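Local coordinates for putative rhamnosidase (Streptomyces avermitilis, PDB 3W5M), which hydrolyses terminal alpha-L-rhamnose residues from citrus flavonoid glycosides and gum arabic, and carries a calcium-dependent module that binds L-rhamnose, at residues Arg669-Phe678 against Asp718-Tyr729. Numbering follows the deposited sequence.
Sequences RDAQTSDGAF and DALPSVHAWLRY
Q672 reaches across to S722 of helix 713-732 within the (alpha/alpha)6-barrel, the catalytic fold of family 78 rhamnosidases. Its side chain runs extended, with CG anti to the backbone N (chi1 -168°), and a primary amide suits the place because its NE2 carries two hydrogens: one is given to S722 O (3.0 Å, N-H...O 167°), the other to G676 O, met from above its carbonyl plane. S722 O also accepts the helical bond from W726 N, the two donors arriving on opposite faces of its plane. With an alanine here the amide would be gone, S722 O and G676 O would probably both lose the donor that joins them, and the T673-G676 turn would be less firmly tied to the helix. Beside this bridge the packing is tight. F678 CD2 lies over one face of the W726 indole, 3.6 Å from W726 CG, with the ring planes 50° apart; W726 NE1 is hydrogen-bonded to D697 OD1. G676 closes a type I turn from T673, and a side chain there would run into A725 O. A677, small enough for the place, sets its CB over the centre of the Y729 ring, 3.7 Å from the centroid. The aliphatic part of R669 still packs on S722, and its guanidinium face lies over D718 O. Solvent enters near exposed D718 and D675: one water links R669 NH1 to S722 OG, and a second donates to D675 O and, at 2.7 Å, to A725 O.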
loop_
_atom_site.group_PDB
_atom_site.type_symbol
_atom_site.label_atom_id
_atom_site.label_comp_id
_atom_site.label_asym_id
_atom_site.label_seq_id
_atom_site.Cartn_x
_atom_site.Cartn_y
_atom_site.Cartn_z
ATOM N N ARG A 669 -1.611 1.058 16.114
ATOM C CA ARG A 669 -1.723 1.653 17.454
ATOM C C ARG A 669 -2.331 3.035 17.488
ATOM O O ARG A 669 -3.050 3.356 18.435
ATOM C CB ARG A 669 -0.394 1.609 18.216
ATOM C CG ARG A 669 -0.023 0.181 18.609
ATOM C CD ARG A 669 1.234 0.093 19.459
ATOM N NE ARG A 669 2.410 0.625 18.751
ATOM C CZ ARG A 669 3.255 -0.117 18.047
ATOM N NH1 ARG A 669 3.094 -1.439 17.930
ATOM N NH2 ARG A 669 4.308 0.468 17.487
ATOM N N ASP A 670 -2.124 3.846 16.456
ATOM C CA ASP A 670 -2.768 5.166 16.390
ATOM C C ASP A 670 -4.281 4.995 16.285
ATOM O O ASP A 670 -5.023 5.915 16.650
ATOM C CB ASP A 670 -2.381 5.941 15.105
ATOM C CG ASP A 670 -1.089 6.712 15.215
ATOM O OD1 ASP A 670 -0.543 6.899 16.330
ATOM O OD2 ASP A 670 -0.593 7.158 14.143
ATOM N N ALA A 671 -4.727 3.863 15.729
ATOM C CA ALA A 671 -6.170 3.620 15.486
ATOM C C ALA A 671 -6.846 2.833 16.617
ATOM O O ALA A 671 -8.093 2.721 16.638
ATOM C CB ALA A 671 -6.389 2.913 14.164
ATOM N N GLN A 672 -6.053 2.282 17.521
ATOM C CA GLN A 672 -6.630 1.405 18.588
ATOM C C GLN A 672 -7.677 2.197 19.373
ATOM O O GLN A 672 -7.451 3.372 19.744
ATOM C CB GLN A 672 -5.527 0.839 19.485
ATOM C CG GLN A 672 -5.981 -0.300 20.427
ATOM C CD GLN A 672 -4.813 -0.927 21.182
ATOM O OE1 GLN A 672 -3.713 -0.408 21.146
ATOM N NE2 GLN A 672 -5.048 -2.068 21.846
ATOM N N THR A 673 -8.840 1.592 19.615
ATOM C CA THR A 673 -9.922 2.374 20.224
ATOM C C THR A 673 -9.633 2.585 21.697
ATOM O O THR A 673 -8.767 1.903 22.269
ATOM C CB THR A 673 -11.284 1.699 20.104
ATOM O OG1 THR A 673 -11.320 0.569 21.000
ATOM C CG2 THR A 673 -11.538 1.283 18.659
ATOM N N SER A 674 -10.357 3.535 22.294
ATOM C CA SER A 674 -10.141 3.916 23.689
ATOM C C SER A 674 -10.443 2.754 24.632
ATOM O O SER A 674 -9.980 2.765 25.755
ATOM C CB SER A 674 -10.988 5.112 24.070
ATOM O OG SER A 674 -12.380 4.829 23.936
ATOM N N ASP A 675 -11.223 1.771 24.201
ATOM C CA ASP A 675 -11.425 0.590 25.048
ATOM C C ASP A 675 -10.517 -0.591 24.667
ATOM O O ASP A 675 -10.713 -1.737 25.106
ATOM C CB ASP A 675 -12.909 0.224 25.158
ATOM C CG ASP A 675 -13.510 -0.213 23.848
ATOM O OD1 ASP A 675 -13.075 0.278 22.788
ATOM O OD2 ASP A 675 -14.436 -1.052 23.876
ATOM N N GLY A 676 -9.503 -0.294 23.860
ATOM C CA GLY A 676 -8.399 -1.242 23.596
ATOM C C GLY A 676 -8.597 -2.176 22.420
ATOM O O GLY A 676 -7.834 -3.134 22.235
ATOM N N ALA A 677 -9.626 -1.929 21.607
ATOM C CA ALA A 677 -9.864 -2.803 20.478
ATOM C C ALA A 677 -8.984 -2.365 19.281
ATOM O O ALA A 677 -9.034 -1.202 18.877
ATOM C CB ALA A 677 -11.352 -2.786 20.093
ATOM N N PHE A 678 -8.206 -3.296 18.731
ATOM C CA PHE A 678 -7.607 -3.064 17.398
ATOM C C PHE A 678 -8.718 -3.019 16.319
ATOM O O PHE A 678 -9.669 -3.805 16.364
ATOM C CB PHE A 678 -6.584 -4.155 17.100
ATOM C CG PHE A 678 -5.301 -4.045 17.912
ATOM C CD1 PHE A 678 -4.539 -2.867 17.885
ATOM C CD2 PHE A 678 -4.833 -5.121 18.682
ATOM C CE1 PHE A 678 -3.353 -2.758 18.616
ATOM C CE2 PHE A 678 -3.630 -5.020 19.386
ATOM C CZ PHE A 678 -2.892 -3.829 19.354
ATOM N N ASP A 718 7.568 -1.901 21.893
ATOM C CA ASP A 718 6.639 -0.863 21.501
ATOM C C ASP A 718 5.203 -1.382 21.351
ATOM O O ASP A 718 4.268 -0.599 21.419
ATOM C CB ASP A 718 7.099 -0.225 20.167
ATOM C CG ASP A 718 8.326 0.670 20.332
ATOM O OD1 ASP A 718 8.677 1.065 21.472
ATOM O OD2 ASP A 718 8.951 1.002 19.299
ATOM N N ALA A 719 5.051 -2.698 21.161
ATOM C CA ALA A 719 3.750 -3.341 20.905
ATOM C C ALA A 719 3.134 -3.825 22.215
ATOM O O ALA A 719 1.919 -3.825 22.364
ATOM C CB ALA A 719 3.919 -4.525 19.956
ATOM N N LEU A 720 3.969 -4.190 23.183
ATOM C CA LEU A 720 3.424 -4.921 24.351
ATOM C C LEU A 720 2.292 -4.208 25.132
ATOM O O LEU A 720 1.292 -4.850 25.413
ATOM C CB LEU A 720 4.539 -5.524 25.252
ATOM C CG LEU A 720 4.072 -6.545 26.301
ATOM C CD1 LEU A 720 3.358 -7.742 25.680
ATOM C CD2 LEU A 720 5.248 -6.990 27.171
ATOM N N PRO A 721 2.395 -2.884 25.417
ATOM C CA PRO A 721 1.261 -2.191 26.081
ATOM C C PRO A 721 -0.068 -2.212 25.303
ATOM O O PRO A 721 -1.140 -2.368 25.905
ATOM C CB PRO A 721 1.777 -0.754 26.252
ATOM C CG PRO A 721 3.277 -0.899 26.230
ATOM C CD PRO A 721 3.550 -1.976 25.235
ATOM N N SER A 722 -0.014 -2.060 23.977
ATOM C CA SER A 722 -1.236 -2.174 23.138
ATOM C C SER A 722 -1.789 -3.605 23.165
ATOM O O SER A 722 -3.000 -3.795 23.118
ATOM C CB SER A 722 -0.982 -1.733 21.682
ATOM O OG SER A 722 -0.123 -2.642 21.018
ATOM N N VAL A 723 -0.892 -4.589 23.273
ATOM C CA VAL A 723 -1.253 -6.010 23.349
ATOM C C VAL A 723 -1.996 -6.262 24.682
ATOM O O VAL A 723 -3.054 -6.884 24.683
ATOM C CB VAL A 723 -0.012 -6.918 23.199
ATOM C CG1 VAL A 723 -0.305 -8.371 23.598
ATOM C CG2 VAL A 723 0.498 -6.879 21.756
ATOM N N HIS A 724 -1.446 -5.745 25.786
ATOM C CA HIS A 724 -2.125 -5.791 27.102
ATOM C C HIS A 724 -3.534 -5.219 27.003
ATOM O O HIS A 724 -4.493 -5.837 27.492
ATOM C CB HIS A 724 -1.309 -5.068 28.202
ATOM C CG HIS A 724 -1.891 -5.201 29.583
ATOM N ND1 HIS A 724 -1.491 -6.181 30.472
ATOM C CD2 HIS A 724 -2.854 -4.492 30.221
ATOM C CE1 HIS A 724 -2.176 -6.065 31.600
ATOM N NE2 HIS A 724 -3.013 -5.048 31.475
ATOM N N ALA A 725 -3.677 -4.052 26.363
ATOM C CA ALA A 725 -4.971 -3.403 26.268
ATOM C C ALA A 725 -5.949 -4.222 25.419
ATOM O O ALA A 725 -7.146 -4.222 25.695
ATOM C CB ALA A 725 -4.832 -1.989 25.730
ATOM N N TRP A 726 -5.425 -4.911 24.395
ATOM C CA TRP A 726 -6.220 -5.767 23.503
ATOM C C TRP A 726 -6.723 -6.958 24.299
ATOM O O TRP A 726 -7.914 -7.293 24.212
ATOM C CB TRP A 726 -5.363 -6.223 22.325
ATOM C CG TRP A 726 -5.897 -7.248 21.375
ATOM C CD1 TRP A 726 -5.262 -8.388 20.988
ATOM C CD2 TRP A 726 -7.091 -7.170 20.588
ATOM N NE1 TRP A 726 -5.973 -9.038 20.018
ATOM C CE2 TRP A 726 -7.125 -8.329 19.776
ATOM C CE3 TRP A 726 -8.149 -6.240 20.504
ATOM C CZ2 TRP A 726 -8.165 -8.597 18.879
ATOM C CZ3 TRP A 726 -9.224 -6.524 19.607
ATOM C CH2 TRP A 726 -9.210 -7.697 18.820
ATOM N N LEU A 727 -5.840 -7.566 25.100
ATOM C CA LEU A 727 -6.230 -8.770 25.870
ATOM C C LEU A 727 -7.285 -8.423 26.907
ATOM O O LEU A 727 -8.212 -9.229 27.180
ATOM C CB LEU A 727 -5.009 -9.432 26.538
ATOM C CG LEU A 727 -4.053 -10.208 25.616
ATOM C CD1 LEU A 727 -2.763 -10.566 26.336
ATOM C CD2 LEU A 727 -4.689 -11.441 24.981
ATOM N N ARG A 728 -7.142 -7.238 27.500
ATOM C CA ARG A 728 -8.094 -6.720 28.478
ATOM C C ARG A 728 -9.460 -6.496 27.823
ATOM O O ARG A 728 -10.506 -6.888 28.381
ATOM C CB ARG A 728 -7.554 -5.464 29.141
ATOM C CG ARG A 728 -8.570 -4.661 29.921
ATOM C CD ARG A 728 -7.939 -3.368 30.387
ATOM N NE ARG A 728 -6.973 -3.597 31.456
ATOM C CZ ARG A 728 -6.128 -2.669 31.904
ATOM N NH1 ARG A 728 -6.133 -1.456 31.360
ATOM N NH2 ARG A 728 -5.277 -2.952 32.892
ATOM N N TYR A 729 -9.447 -5.909 26.625
ATOM C CA TYR A 729 -10.644 -5.795 25.802
ATOM C C TYR A 729 -11.272 -7.158 25.531
ATOM O O TYR A 729 -12.491 -7.314 25.647
ATOM C CB TYR A 729 -10.335 -5.090 24.451
ATOM C CG TYR A 729 -11.482 -5.196 23.461
ATOM C CD1 TYR A 729 -12.510 -4.248 23.445
ATOM C CD2 TYR A 729 -11.552 -6.269 22.557
ATOM C CE1 TYR A 729 -13.578 -4.368 22.558
ATOM C CE2 TYR A 729 -12.588 -6.368 21.646
ATOM C CZ TYR A 729 -13.600 -5.433 21.667
ATOM O OH TYR A 729 -14.620 -5.575 20.774
HETATM O O HOH W 1 0.853 -3.469 18.454
HETATM O O HOH W 2 -8.519 -2.468 27.277
#